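Long-range contacts in L-serine ammonia-lyase (Rhizomucor miehei CAU432, PDB 5C3U), which is a pyridoxal-phosphate-dependent enzyme of alpha/beta architecture, modelled as a single chain with pyridoxal-5'-phosphate bound: residues 172-178 against 306-312; 19-24 against 162-167; 99-104 against 124-129; 71-77 against 140-146; 260-265 against 326-330. All coordinates share one frame; numbering follows the deposited sequence. Where two conformers were deposited one is given.

Contact 1: 172-178 against 306-312; sequences PAAIICP and DVVVLVT. With PLP (pyridoxal-5'-phosphate), chain B.
Pro178 and Thr312 touch each other and both border the flat pyridine ring of pyridoxal-5'-phosphate. Pro178 CB lies close to the ring plane, beside C6 of the ligand. Thr312 OG1 approaches N1 of the ligand obliquely, 2.7 Å away and raised out of the ring plane. Pro178 ends one strand of the mixed sheet of this pyridoxal-phosphate fold, and Thr312 follows the end of the parallel strand beside it. Thr312 OG1 sits between its backbone N and carbonyl carbon (chi1 50°). This puts the hydroxyl nearer N1 and the methyl toward Pro178, where Thr312 CG2 meets Pro178 CG at 3.6 Å.

Behind the ligand the strands are zipped by backbone bonds. Val308 N donates to Ala174 O. Ile176 N donates to Val308 O at 2.9 Å. Leu310 N donates to Ile176 O, nearly straight at 174°. At the far end Ala173 N reaches Asp306 O at 2.7 Å in a more bent bond (142°).

Side chains alternate between the faces. Ile176 and Val309 share one face, under helix 280-290, where they lie side by side and Ile176 CD1 meets Val309 CG2 at 3.9 Å. Ile175 and Val308 point to the other face. Leu310 joins them there and touches Val188 of helix 183-194. Its branch point packs on a methyl: Leu310 CG is 3.9 Å from Ile175 CG2.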
# COMPACT_ATOMS: atom_id res chain seq x y z
N PRO A 172 7.50 15.93 9.90
CA PRO A 172 8.49 15.88 8.83
C PRO A 172 8.13 16.85 7.73
O PRO A 172 7.00 17.35 7.69
CB PRO A 172 8.40 14.43 8.33
CG PRO A 172 7.01 14.01 8.62
CD PRO A 172 6.56 14.78 9.85
N ALA A 173 9.09 17.11 6.85
CA ALA A 173 8.90 17.96 5.69
C ALA A 173 7.95 17.33 4.68
O ALA A 173 7.30 18.02 3.91
CB ALA A 173 10.24 18.22 5.02
N ALA A 174 7.89 16.00 4.65
CA ALA A 174 6.96 15.30 3.75
C ALA A 174 6.86 13.84 4.14
O ALA A 174 7.77 13.27 4.77
CB ALA A 174 7.43 15.40 2.31
N ILE A 175 5.73 13.25 3.76
CA ILE A 175 5.51 11.81 3.83
C ILE A 175 5.21 11.35 2.42
O ILE A 175 4.34 11.91 1.77
CB ILE A 175 4.35 11.45 4.78
CG1 ILE A 175 4.72 11.88 6.21
CG2 ILE A 175 4.05 9.95 4.73
CD1 ILE A 175 3.59 11.75 7.22
N ILE A 176 5.97 10.37 1.92
CA ILE A 176 5.80 9.86 0.57
C ILE A 176 5.01 8.57 0.64
O ILE A 176 5.42 7.63 1.33
CB ILE A 176 7.15 9.59 -0.13
CG1 ILE A 176 8.06 10.83 -0.05
CG2 ILE A 176 6.92 9.14 -1.57
CD1 ILE A 176 9.44 10.61 -0.64
N CYS A 177 3.88 8.54 -0.07
CA CYS A 177 2.86 7.51 0.12
C CYS A 177 2.41 6.97 -1.25
O CYS A 177 1.85 7.71 -2.06
CB CYS A 177 1.68 8.09 0.90
SG CYS A 177 0.29 6.95 1.17
N PRO A 178 2.64 5.68 -1.51
CA PRO A 178 2.13 5.07 -2.76
C PRO A 178 0.60 5.08 -2.78
O PRO A 178 -0.01 4.90 -1.71
CB PRO A 178 2.63 3.61 -2.70
CG PRO A 178 3.22 3.44 -1.36
CD PRO A 178 3.26 4.70 -0.59
N ASP A 306 13.34 16.43 7.67
CA ASP A 306 13.09 14.99 7.63
C ASP A 306 12.09 14.65 6.53
O ASP A 306 11.09 15.36 6.35
CB ASP A 306 12.51 14.52 8.98
CG ASP A 306 13.49 14.67 10.16
OD1 ASP A 306 13.01 14.74 11.31
OD2 ASP A 306 14.72 14.71 9.95
N VAL A 307 12.37 13.59 5.76
CA VAL A 307 11.36 13.02 4.86
C VAL A 307 11.13 11.57 5.25
O VAL A 307 12.08 10.85 5.58
CB VAL A 307 11.71 13.18 3.36
CG1 VAL A 307 12.96 12.41 2.99
CG2 VAL A 307 10.54 12.74 2.48
N VAL A 308 9.86 11.16 5.25
CA VAL A 308 9.48 9.80 5.64
C VAL A 308 8.94 9.07 4.40
O VAL A 308 8.07 9.59 3.72
CB VAL A 308 8.39 9.78 6.74
CG1 VAL A 308 7.90 8.35 7.00
CG2 VAL A 308 8.89 10.39 8.04
N VAL A 309 9.47 7.89 4.11
CA VAL A 309 8.96 7.10 2.97
C VAL A 309 8.22 5.92 3.55
O VAL A 309 8.81 5.17 4.34
CB VAL A 309 10.10 6.61 2.06
CG1 VAL A 309 9.55 5.82 0.87
CG2 VAL A 309 10.95 7.78 1.59
N LEU A 310 6.95 5.73 3.15
CA LEU A 310 6.21 4.55 3.61
C LEU A 310 6.57 3.38 2.74
O LEU A 310 6.20 3.33 1.56
CB LEU A 310 4.69 4.78 3.62
CG LEU A 310 4.17 6.04 4.31
CD1 LEU A 310 2.64 6.05 4.25
CD2 LEU A 310 4.65 6.15 5.76
N VAL A 311 7.32 2.43 3.31
CA VAL A 311 7.79 1.30 2.55
C VAL A 311 6.78 0.19 2.75
O VAL A 311 6.80 -0.54 3.75
CB VAL A 311 9.21 0.87 2.97
CG1 VAL A 311 9.62 -0.41 2.21
CG2 VAL A 311 10.19 2.00 2.70
N THR A 312 5.87 0.10 1.79
CA THR A 312 4.63 -0.66 2.00
C THR A 312 4.80 -2.17 1.98
O THR A 312 3.92 -2.89 2.45
CB THR A 312 3.51 -0.17 1.08
OG1 THR A 312 3.99 -0.13 -0.28
CG2 THR A 312 3.08 1.21 1.51
N1 PLP B . 1.71 -0.63 -1.65
C2 PLP B . 1.41 -1.90 -1.36
C2A PLP B . 2.45 -2.99 -1.35
C3 PLP B . 0.02 -2.25 -1.06
O3 PLP B . -0.32 -3.54 -0.76
C4 PLP B . -0.97 -1.15 -1.07
C4A PLP B . -2.37 -1.44 -0.74
C5 PLP B . -0.52 0.23 -1.41
C6 PLP B . 0.84 0.41 -1.68
C5A PLP B . -1.49 1.41 -1.44
O4P PLP B . -2.81 0.92 -1.65
P PLP B . -4.20 1.74 -1.58
O1P PLP B . -4.66 1.76 -0.17
O2P PLP B . -3.99 3.14 -2.21
O3P PLP B . -5.01 0.87 -2.48

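Contact 2: 19-24 against 162-167; sequences HVATPL and ELKTQL
Glu162 and Gln166, one helical turn apart, both reach the backbone of Thr22. Thr22 N donates to Glu162 OE2 at 3.2 Å, coming from above the carboxylate plane, 40° out of it. Gln166 NE2 donates to Thr22 O at 2.9 Å, and this acceptor lies close to the plane of the amide. Both side chains run extended beyond CG, which carries their polar ends from the helix to the loop. Ala21 fits against the carboxylate, with its CB 3.8 Å from Glu162 CD.

Leu24 makes the apolar half of the contact. Its CG stands opposite the backbone N (chi1 -176°), and the two methyls part toward different leucines. Leu24 CD1 meets Leu163 CD2 at 3.8 Å. Leu24 CD2 meets Leu167 CD2 at 3.6 Å, and Leu24 CB lies against Gln166 OE1. At the other end a water in the plane of the His19 ring links His19 NE2 to Glu162 OE1.

Lys41 and Arg54 supply positive charge around these groups. Lys41 NZ forms a salt bridge with Glu162 OE2 and also bonds Gln166 OE1 and Thr22 O, which fixes which way the amide is turned. Arg54 forms a salt bridge with Glu162 OE1. Glu43 is the partner of Thr22 OG1. With a lysine and an arginine on its two oxygens, Glu162 is probably kept as a carboxylate. It then serves as a charged link between the N-terminal loop and helix 150-166.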
# COMPACT_ATOMS: atom_id res chain seq x y z
N HIS A 19 -2.22 -5.87 13.46
CA HIS A 19 -0.94 -5.35 12.97
C HIS A 19 0.03 -5.11 14.12
O HIS A 19 -0.34 -5.17 15.31
CB HIS A 19 -1.17 -4.03 12.22
CG HIS A 19 -1.51 -2.87 13.13
ND1 HIS A 19 -2.77 -2.54 13.44
CD2 HIS A 19 -0.69 -1.98 13.82
CE1 HIS A 19 -2.77 -1.48 14.28
NE2 HIS A 19 -1.49 -1.14 14.51
N VAL A 20 1.27 -4.82 13.77
CA VAL A 20 2.33 -4.63 14.76
C VAL A 20 2.93 -3.27 14.54
O VAL A 20 2.78 -2.70 13.46
CB VAL A 20 3.42 -5.75 14.70
CG1 VAL A 20 2.80 -7.11 14.98
CG2 VAL A 20 4.19 -5.75 13.36
N ALA A 21 3.57 -2.71 15.56
CA ALA A 21 4.36 -1.50 15.36
C ALA A 21 5.61 -1.87 14.56
O ALA A 21 6.22 -2.92 14.77
CB ALA A 21 4.70 -0.83 16.68
N THR A 22 5.96 -1.03 13.60
CA THR A 22 7.05 -1.36 12.69
C THR A 22 8.20 -0.39 12.86
O THR A 22 7.98 0.74 13.28
CB THR A 22 6.59 -1.29 11.22
OG1 THR A 22 6.01 -0.00 10.99
CG2 THR A 22 5.57 -2.38 10.90
N PRO A 23 9.43 -0.81 12.51
CA PRO A 23 10.59 0.08 12.60
C PRO A 23 10.51 1.31 11.70
O PRO A 23 9.95 1.23 10.59
CB PRO A 23 11.75 -0.80 12.12
CG PRO A 23 11.32 -2.19 12.35
CD PRO A 23 9.83 -2.20 12.18
N LEU A 24 11.09 2.41 12.18
CA LEU A 24 11.36 3.57 11.34
C LEU A 24 12.88 3.66 11.18
O LEU A 24 13.58 4.10 12.09
CB LEU A 24 10.78 4.85 11.95
CG LEU A 24 10.92 6.13 11.11
CD1 LEU A 24 10.04 6.11 9.87
CD2 LEU A 24 10.66 7.38 11.93
N GLU A 162 2.09 6.06 15.22
CA GLU A 162 3.44 5.51 15.38
C GLU A 162 4.52 6.51 14.95
O GLU A 162 5.49 6.73 15.69
CB GLU A 162 3.59 4.20 14.60
CG GLU A 162 3.04 2.98 15.31
CD GLU A 162 3.04 1.72 14.45
OE1 GLU A 162 2.04 0.95 14.51
OE2 GLU A 162 4.04 1.48 13.71
N LEU A 163 4.35 7.11 13.77
CA LEU A 163 5.32 8.05 13.22
C LEU A 163 5.58 9.23 14.14
O LEU A 163 6.73 9.65 14.30
CB LEU A 163 4.88 8.56 11.85
CG LEU A 163 5.03 7.67 10.62
CD1 LEU A 163 4.70 8.52 9.40
CD2 LEU A 163 6.43 7.09 10.52
N LYS A 164 4.50 9.75 14.74
CA LYS A 164 4.56 10.87 15.67
C LYS A 164 5.48 10.57 16.85
O LYS A 164 6.30 11.41 17.23
CB LYS A 164 3.15 11.22 16.17
CG LYS A 164 3.11 12.38 17.15
CD LYS A 164 1.71 12.91 17.34
CE LYS A 164 1.78 14.39 17.69
NZ LYS A 164 0.46 14.99 17.98
N THR A 165 5.33 9.38 17.42
CA THR A 165 6.18 8.94 18.51
C THR A 165 7.62 8.77 18.04
O THR A 165 8.55 9.33 18.63
CB THR A 165 5.65 7.62 19.13
OG1 THR A 165 4.35 7.86 19.67
CG2 THR A 165 6.56 7.15 20.24
N GLN A 166 7.79 8.01 16.96
CA GLN A 166 9.12 7.70 16.45
C GLN A 166 9.90 8.93 16.02
O GLN A 166 11.13 8.93 16.11
CB GLN A 166 9.03 6.68 15.31
CG GLN A 166 8.54 5.33 15.79
CD GLN A 166 8.28 4.36 14.65
OE1 GLN A 166 7.68 4.72 13.64
NE2 GLN A 166 8.69 3.12 14.84
N LEU A 167 9.21 9.98 15.58
CA LEU A 167 9.89 11.21 15.18
C LEU A 167 9.90 12.27 16.28
O LEU A 167 10.17 13.44 16.02
CB LEU A 167 9.25 11.80 13.92
CG LEU A 167 9.44 11.00 12.62
CD1 LEU A 167 8.55 11.61 11.55
CD2 LEU A 167 10.90 11.00 12.20
O HOH W 1 -0.18 0.79 16.05

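Contact 3: 99-104 against 124-129; sequences VVPKAT and ENWTAA
Pro101 is the main bump, and the indole of Trp126 forms the wall it presses on. Pro101 CD lies over the face of the six-membered ring, a CH-pi contact. Here the end of strand 95-100, in the small parallel sheet of this alpha/beta fold, meets the N-terminal turn of helix 126-134.

The proline ring crosses the indole at about a right angle. Its other side carbons lean on the backbone before the helix, with Pro101 CG 3.5 Å from Asn125 C. Val100 runs alongside the indole, and its CG1 meets Trp126 CH2 at 3.6 Å. Ala129 CB drops into the hollow between two side chains, 4.0 Å from Val99 CG1 and 4.0 Å from Pro101 CD. Val99 O, near Ala129 CB and Trp126 CZ3, is buried with no partner in the model.

A type I turn from Pro101 to Thr104 shapes the strand side. Pro101 O takes bonds from Thr104 N and, at 2.8 Å, from Thr104 OG1, both from the same face of its plane. A water accepts from Ala103 N and makes a weak bond to Glu124 O. Asn125 is the N-cap of the helix: its OD1 accepts Ala128 N at 3.0 Å.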
# COMPACT_ATOMS: atom_id res chain seq x y z
N VAL A 99 -9.93 -15.64 -3.92
CA VAL A 99 -9.71 -15.84 -5.37
C VAL A 99 -8.44 -15.11 -5.82
O VAL A 99 -8.24 -13.91 -5.52
CB VAL A 99 -10.93 -15.36 -6.20
CG1 VAL A 99 -10.75 -15.65 -7.69
CG2 VAL A 99 -12.21 -16.03 -5.70
N VAL A 100 -7.61 -15.80 -6.59
CA VAL A 100 -6.41 -15.17 -7.16
C VAL A 100 -6.36 -15.49 -8.66
O VAL A 100 -7.00 -16.47 -9.08
CB VAL A 100 -5.13 -15.64 -6.44
CG1 VAL A 100 -5.23 -15.42 -4.91
CG2 VAL A 100 -4.84 -17.10 -6.76
N PRO A 101 -5.69 -14.64 -9.48
CA PRO A 101 -5.64 -14.88 -10.92
C PRO A 101 -4.99 -16.21 -11.24
O PRO A 101 -4.19 -16.71 -10.45
CB PRO A 101 -4.77 -13.73 -11.46
CG PRO A 101 -4.91 -12.64 -10.45
CD PRO A 101 -5.09 -13.34 -9.12
N LYS A 102 -5.36 -16.76 -12.40
CA LYS A 102 -4.88 -18.07 -12.83
C LYS A 102 -3.38 -18.28 -12.70
O LYS A 102 -2.94 -19.37 -12.35
CB LYS A 102 -5.33 -18.35 -14.28
N ALA A 103 -2.59 -17.23 -12.96
CA ALA A 103 -1.12 -17.36 -13.00
C ALA A 103 -0.35 -16.82 -11.77
O ALA A 103 0.82 -16.44 -11.88
CB ALA A 103 -0.59 -16.72 -14.28
N THR A 104 -1.00 -16.80 -10.61
CA THR A 104 -0.45 -16.20 -9.39
C THR A 104 0.83 -16.87 -8.84
O THR A 104 0.96 -18.09 -8.84
CB THR A 104 -1.56 -16.14 -8.29
OG1 THR A 104 -2.56 -15.20 -8.70
CG2 THR A 104 -1.03 -15.72 -6.92
N GLU A 124 -7.65 -13.51 -15.54
CA GLU A 124 -6.40 -13.14 -16.20
C GLU A 124 -5.61 -12.12 -15.37
O GLU A 124 -4.40 -11.97 -15.56
CB GLU A 124 -6.66 -12.61 -17.62
CG GLU A 124 -7.48 -11.31 -17.65
CD GLU A 124 -7.68 -10.72 -19.04
OE1 GLU A 124 -6.93 -11.08 -19.97
OE2 GLU A 124 -8.60 -9.88 -19.20
N ASN A 125 -6.29 -11.41 -14.47
CA ASN A 125 -5.65 -10.39 -13.63
C ASN A 125 -6.44 -10.17 -12.35
O ASN A 125 -7.49 -10.79 -12.17
CB ASN A 125 -5.45 -9.06 -14.39
CG ASN A 125 -6.76 -8.45 -14.87
OD1 ASN A 125 -7.83 -8.65 -14.30
ND2 ASN A 125 -6.65 -7.65 -15.94
N TRP A 126 -5.96 -9.30 -11.46
CA TRP A 126 -6.64 -9.07 -10.18
C TRP A 126 -8.02 -8.44 -10.28
O TRP A 126 -8.88 -8.68 -9.42
CB TRP A 126 -5.76 -8.29 -9.21
CG TRP A 126 -4.62 -9.16 -8.75
CD1 TRP A 126 -3.32 -9.20 -9.25
CD2 TRP A 126 -4.67 -10.18 -7.70
NE1 TRP A 126 -2.58 -10.15 -8.58
CE2 TRP A 126 -3.34 -10.78 -7.65
CE3 TRP A 126 -5.67 -10.65 -6.83
CZ2 TRP A 126 -3.02 -11.79 -6.75
CZ3 TRP A 126 -5.33 -11.67 -5.93
CH2 TRP A 126 -4.04 -12.22 -5.91
N THR A 127 -8.24 -7.61 -11.29
CA THR A 127 -9.59 -7.07 -11.51
C THR A 127 -10.60 -8.22 -11.76
O THR A 127 -11.71 -8.23 -11.21
CB THR A 127 -9.57 -6.07 -12.68
OG1 THR A 127 -8.55 -5.10 -12.43
CG2 THR A 127 -10.89 -5.38 -12.78
N ALA A 128 -10.21 -9.19 -12.59
CA ALA A 128 -11.10 -10.31 -12.88
C ALA A 128 -11.28 -11.21 -11.65
O ALA A 128 -12.37 -11.73 -11.44
CB ALA A 128 -10.58 -11.12 -14.04
N ALA A 129 -10.22 -11.40 -10.87
CA ALA A 129 -10.31 -12.17 -9.60
C ALA A 129 -11.33 -11.53 -8.67
O ALA A 129 -12.17 -12.22 -8.08
CB ALA A 129 -8.95 -12.28 -8.92
O HOH W 2 -3.79 -15.00 -14.52

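Contact 4: 71-77 against 140-146; sequences IQFVCGS and NGIYVPS
Strands 72-75 and 141-143 pair in parallel, their axes 4.6 Å apart at the closest point and 32° askew. Four backbone bonds join them in alternation: Gln72 N to Asn140 O, Ile142 N to Gln72 O, Val74 N to Ile142 O and Val144 N to Val74 O.

Tyr143 carries the side-chain contact. CG is anti to N at chi1 -165°, which swings the ring over the partner strand. Val74 O lies over one face, 3.3 Å from Tyr143 CD1. The phenol oxygen is held twice at the strand end. Gly76 N donates to Tyr143 OH at 2.9 Å. Ser77 OG, in the ring plane, shares a 2.7 Å hydrogen bond with Tyr143 OH. A water then links Ser77 OG to Ser146 N.

On the other face Phe73 and Ile142 lie side by side. The fit is tight, with Ile142 CG2 3.3 Å from Phe73 CD1. Val144 CG2 also meets Phe73 CD1, at 3.7 Å.

Helices 52-67 and 79-92 cover the Phe73 face. Helix 126-134 packs on Tyr143. Strand 141-143 is outermost in this four-stranded parallel sheet, while strand 72-75 also bonds to strand 95-100.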
# COMPACT_ATOMS: atom_id res chain seq x y z
N ILE A 71 -19.09 -16.21 10.07
CA ILE A 71 -19.04 -15.53 8.78
C ILE A 71 -17.99 -16.17 7.88
O ILE A 71 -17.20 -17.01 8.32
CB ILE A 71 -18.71 -14.04 8.95
CG1 ILE A 71 -17.40 -13.86 9.75
CG2 ILE A 71 -19.89 -13.32 9.59
CD1 ILE A 71 -16.82 -12.47 9.69
N GLN A 72 -18.01 -15.78 6.61
CA GLN A 72 -16.94 -16.15 5.70
C GLN A 72 -16.38 -14.84 5.19
O GLN A 72 -17.16 -13.97 4.79
CB GLN A 72 -17.45 -16.96 4.51
CG GLN A 72 -18.13 -18.27 4.87
CD GLN A 72 -19.63 -18.11 5.06
OE1 GLN A 72 -20.28 -17.38 4.32
NE2 GLN A 72 -20.18 -18.78 6.08
N PHE A 73 -15.06 -14.67 5.22
CA PHE A 73 -14.50 -13.51 4.52
C PHE A 73 -14.28 -13.92 3.07
O PHE A 73 -13.86 -15.03 2.81
CB PHE A 73 -13.16 -13.08 5.12
CG PHE A 73 -13.27 -12.36 6.44
CD1 PHE A 73 -13.94 -11.14 6.54
CD2 PHE A 73 -12.64 -12.86 7.56
CE1 PHE A 73 -14.02 -10.46 7.75
CE2 PHE A 73 -12.72 -12.18 8.79
CZ PHE A 73 -13.42 -10.99 8.87
N VAL A 74 -14.58 -13.03 2.13
CA VAL A 74 -14.40 -13.34 0.71
C VAL A 74 -13.53 -12.23 0.14
O VAL A 74 -13.77 -11.04 0.40
CB VAL A 74 -15.77 -13.38 -0.03
CG1 VAL A 74 -15.58 -13.66 -1.52
CG2 VAL A 74 -16.69 -14.43 0.61
N CYS A 75 -12.51 -12.59 -0.63
CA CYS A 75 -11.63 -11.56 -1.18
C CYS A 75 -10.95 -12.01 -2.45
O CYS A 75 -10.42 -13.12 -2.51
CB CYS A 75 -10.58 -11.14 -0.14
SG CYS A 75 -9.69 -9.64 -0.59
N GLY A 76 -10.97 -11.13 -3.45
CA GLY A 76 -10.14 -11.29 -4.67
C GLY A 76 -9.39 -10.00 -5.03
O GLY A 76 -8.89 -9.87 -6.16
N SER A 77 -9.29 -9.07 -4.07
CA SER A 77 -8.93 -7.66 -4.34
C SER A 77 -7.44 -7.34 -4.20
O SER A 77 -7.06 -6.39 -3.48
CB SER A 77 -9.71 -6.71 -3.42
OG SER A 77 -11.07 -6.63 -3.81
N ASN A 140 -24.07 -15.06 4.68
CA ASN A 140 -23.25 -14.68 5.84
C ASN A 140 -21.80 -14.44 5.43
O ASN A 140 -20.87 -14.57 6.24
CB ASN A 140 -23.34 -15.74 6.95
CG ASN A 140 -23.17 -15.16 8.35
OD1 ASN A 140 -23.48 -13.99 8.60
ND2 ASN A 140 -22.68 -15.97 9.27
N GLY A 141 -21.60 -14.11 4.16
CA GLY A 141 -20.27 -13.80 3.67
C GLY A 141 -20.06 -12.30 3.69
O GLY A 141 -21.01 -11.53 3.59
N ILE A 142 -18.81 -11.87 3.81
CA ILE A 142 -18.50 -10.46 3.81
C ILE A 142 -17.34 -10.25 2.85
O ILE A 142 -16.28 -10.87 3.02
CB ILE A 142 -18.17 -9.93 5.23
CG1 ILE A 142 -17.58 -8.53 5.20
CG2 ILE A 142 -17.21 -10.85 5.94
CD1 ILE A 142 -18.58 -7.46 4.82
N TYR A 143 -17.56 -9.42 1.84
CA TYR A 143 -16.51 -9.07 0.90
C TYR A 143 -15.54 -8.07 1.54
O TYR A 143 -15.96 -7.10 2.18
CB TYR A 143 -17.03 -8.52 -0.44
CG TYR A 143 -15.91 -8.55 -1.43
CD1 TYR A 143 -15.54 -9.75 -2.04
CD2 TYR A 143 -15.11 -7.41 -1.65
CE1 TYR A 143 -14.47 -9.83 -2.90
CE2 TYR A 143 -14.02 -7.47 -2.53
CZ TYR A 143 -13.71 -8.69 -3.13
OH TYR A 143 -12.63 -8.82 -3.98
N VAL A 144 -14.24 -8.32 1.38
CA VAL A 144 -13.22 -7.44 1.95
C VAL A 144 -12.60 -6.61 0.84
O VAL A 144 -11.86 -7.13 -0.01
CB VAL A 144 -12.11 -8.22 2.68
CG1 VAL A 144 -11.13 -7.25 3.35
CG2 VAL A 144 -12.71 -9.13 3.73
N PRO A 145 -12.93 -5.31 0.79
CA PRO A 145 -12.33 -4.52 -0.28
C PRO A 145 -10.86 -4.20 0.04
O PRO A 145 -10.43 -4.39 1.17
CB PRO A 145 -13.18 -3.25 -0.29
CG PRO A 145 -13.77 -3.14 1.07
CD PRO A 145 -13.65 -4.49 1.78
N SER A 146 -10.09 -3.71 -0.93
CA SER A 146 -8.69 -3.43 -0.67
C SER A 146 -8.48 -2.04 -0.05
O SER A 146 -7.51 -1.82 0.66
CB SER A 146 -7.88 -3.56 -1.97
OG SER A 146 -8.30 -2.55 -2.89
O HOH W 3 -22.93 -17.49 3.96
O HOH W 4 -11.71 -3.93 -3.57

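Contact 5: 260-265 against 326-330; sequences DAMAAD and RKKYM
Tyr329 lies against Ala261 and Ala264, residues on one side of helix 260-274. The apolar contacts dominate. Ala261 CB is 3.6 Å from Tyr329 CD1. Ala264 CB is 3.7 Å from Tyr329 CD2. The two alanines come from the same side of the ring plane. Asp260 C sits over that ring face, toward the rim. Lys328 CB, from the tyrosine's own helix, lies over the opposite face. Met330 bends at both chi2 and chi3. These bends bring its methyl back to helix 260-274, where Met330 CE is 4.0 Å from Ala264 CB.

The two carboxylates of this interface find their partners outside it. The two segments share no hydrogen bond. Asp260 runs beside Tyr329 with its carboxylate plane nearly upright to the ring, 85° apart. Its oxygens are taken by Thr230 OG1 and Ile231 N. Asp265 OD1 lies 3.5 Å from Met330 CG, a plain contact, while its charge is met by a salt bridge to Arg268. Inside the helix, Ala264 N donates to Asp260 O at 2.8 Å, a backbone bond.

This is a surface contact of helix on helix. Ile231 touches both Ala264 and Tyr329, and Tyr325 touches Ala264 and Met330. Helix 260-274 follows strand 253-258, outermost in the mixed sheet, and is joined here to helix 319-329, which ends the modelled chain.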
# COMPACT_ATOMS: atom_id res chain seq x y z
N ASP A 260 7.49 2.86 -14.71
CA ASP A 260 7.81 1.49 -14.27
C ASP A 260 9.31 1.30 -14.13
O ASP A 260 9.76 0.60 -13.21
CB ASP A 260 7.20 0.47 -15.23
CG ASP A 260 5.74 0.15 -14.88
OD1 ASP A 260 5.16 0.80 -13.98
OD2 ASP A 260 5.17 -0.78 -15.50
N ALA A 261 10.10 1.91 -15.03
CA ALA A 261 11.55 1.80 -14.96
C ALA A 261 12.11 2.42 -13.68
O ALA A 261 13.01 1.85 -13.06
CB ALA A 261 12.23 2.39 -16.20
N MET A 262 11.57 3.56 -13.27
CA MET A 262 11.99 4.18 -12.01
C MET A 262 11.63 3.30 -10.81
O MET A 262 12.44 3.11 -9.91
CB MET A 262 11.36 5.55 -11.83
CG MET A 262 11.96 6.60 -12.72
SD MET A 262 10.92 8.08 -12.83
CE MET A 262 11.07 8.71 -11.18
N ALA A 263 10.41 2.76 -10.82
CA ALA A 263 9.96 1.91 -9.72
C ALA A 263 10.81 0.64 -9.65
O ALA A 263 11.17 0.20 -8.57
CB ALA A 263 8.47 1.56 -9.87
N ALA A 264 11.14 0.08 -10.81
CA ALA A 264 11.91 -1.16 -10.86
C ALA A 264 13.34 -0.92 -10.35
O ALA A 264 13.94 -1.74 -9.63
CB ALA A 264 11.95 -1.71 -12.27
N ASP A 265 13.90 0.20 -10.76
CA ASP A 265 15.25 0.53 -10.32
C ASP A 265 15.27 0.72 -8.81
O ASP A 265 16.23 0.32 -8.13
CB ASP A 265 15.77 1.77 -11.04
CG ASP A 265 17.28 1.88 -10.97
OD1 ASP A 265 17.98 0.86 -11.23
OD2 ASP A 265 17.78 2.96 -10.66
N ARG A 326 15.73 -6.16 -14.07
CA ARG A 326 17.09 -5.85 -14.51
C ARG A 326 17.21 -5.92 -16.04
O ARG A 326 17.71 -4.97 -16.66
CB ARG A 326 18.12 -6.72 -13.79
CG ARG A 326 18.35 -6.30 -12.33
CD ARG A 326 19.38 -7.14 -11.58
NE ARG A 326 19.08 -8.56 -11.66
CZ ARG A 326 19.85 -9.52 -11.17
NH1 ARG A 326 19.49 -10.80 -11.31
NH2 ARG A 326 20.99 -9.23 -10.56
N LYS A 327 16.73 -7.01 -16.65
CA LYS A 327 16.74 -7.18 -18.12
C LYS A 327 15.99 -6.10 -18.88
O LYS A 327 16.43 -5.68 -19.95
CB LYS A 327 16.07 -8.50 -18.53
CG LYS A 327 16.84 -9.77 -18.24
CD LYS A 327 16.59 -10.76 -19.37
CE LYS A 327 16.54 -12.20 -18.88
NZ LYS A 327 15.34 -12.47 -18.05
N LYS A 328 14.84 -5.68 -18.35
CA LYS A 328 13.87 -4.88 -19.11
C LYS A 328 14.02 -3.36 -18.95
O LYS A 328 13.73 -2.62 -19.89
CB LYS A 328 12.44 -5.31 -18.75
CG LYS A 328 11.36 -4.93 -19.76
N TYR A 329 14.46 -2.91 -17.77
CA TYR A 329 14.43 -1.49 -17.41
C TYR A 329 15.78 -0.81 -17.16
O TYR A 329 15.86 0.42 -17.12
CB TYR A 329 13.57 -1.30 -16.16
CG TYR A 329 12.13 -1.72 -16.37
CD1 TYR A 329 11.28 -0.98 -17.20
CD2 TYR A 329 11.62 -2.86 -15.75
CE1 TYR A 329 9.97 -1.37 -17.39
CE2 TYR A 329 10.31 -3.25 -15.95
CZ TYR A 329 9.50 -2.51 -16.76
OH TYR A 329 8.19 -2.91 -16.96
N MET A 330 16.83 -1.60 -16.99
CA MET A 330 18.12 -1.04 -16.59
C MET A 330 19.20 -1.14 -17.68
O MET A 330 19.33 -2.16 -18.35
CB MET A 330 18.59 -1.71 -15.31
CG MET A 330 17.94 -1.10 -14.07
SD MET A 330 17.58 -2.35 -12.84
CE MET A 330 15.79 -2.44 -12.88

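Overall arrangement
Contact 1 borders the pyridoxal-5'-phosphate pocket directly, through Pro178 and Thr312. Contact 2 packs on contact 1: centres are 13 Å apart, and Leu167 CD1 meets Val308 CG2 at 3.7 Å. Contacts 3 and 4 belong to the second sheet, on the other side of the chain's centre from contact 1. They touch each other, with Val99 N 2.9 Å from Cys75 O, a probable hydrogen bond between neighbouring strands. Contact 4 also approaches the ligand, with the Ser146 side chain about 5 Å away. Trp126 of contact 3 is about 10 Å from it. Contact 5 is a surface contact; its centre is 22 Å from that of contact 1 and the two do not touch, though strand 306-311 leads on to helix 319-329.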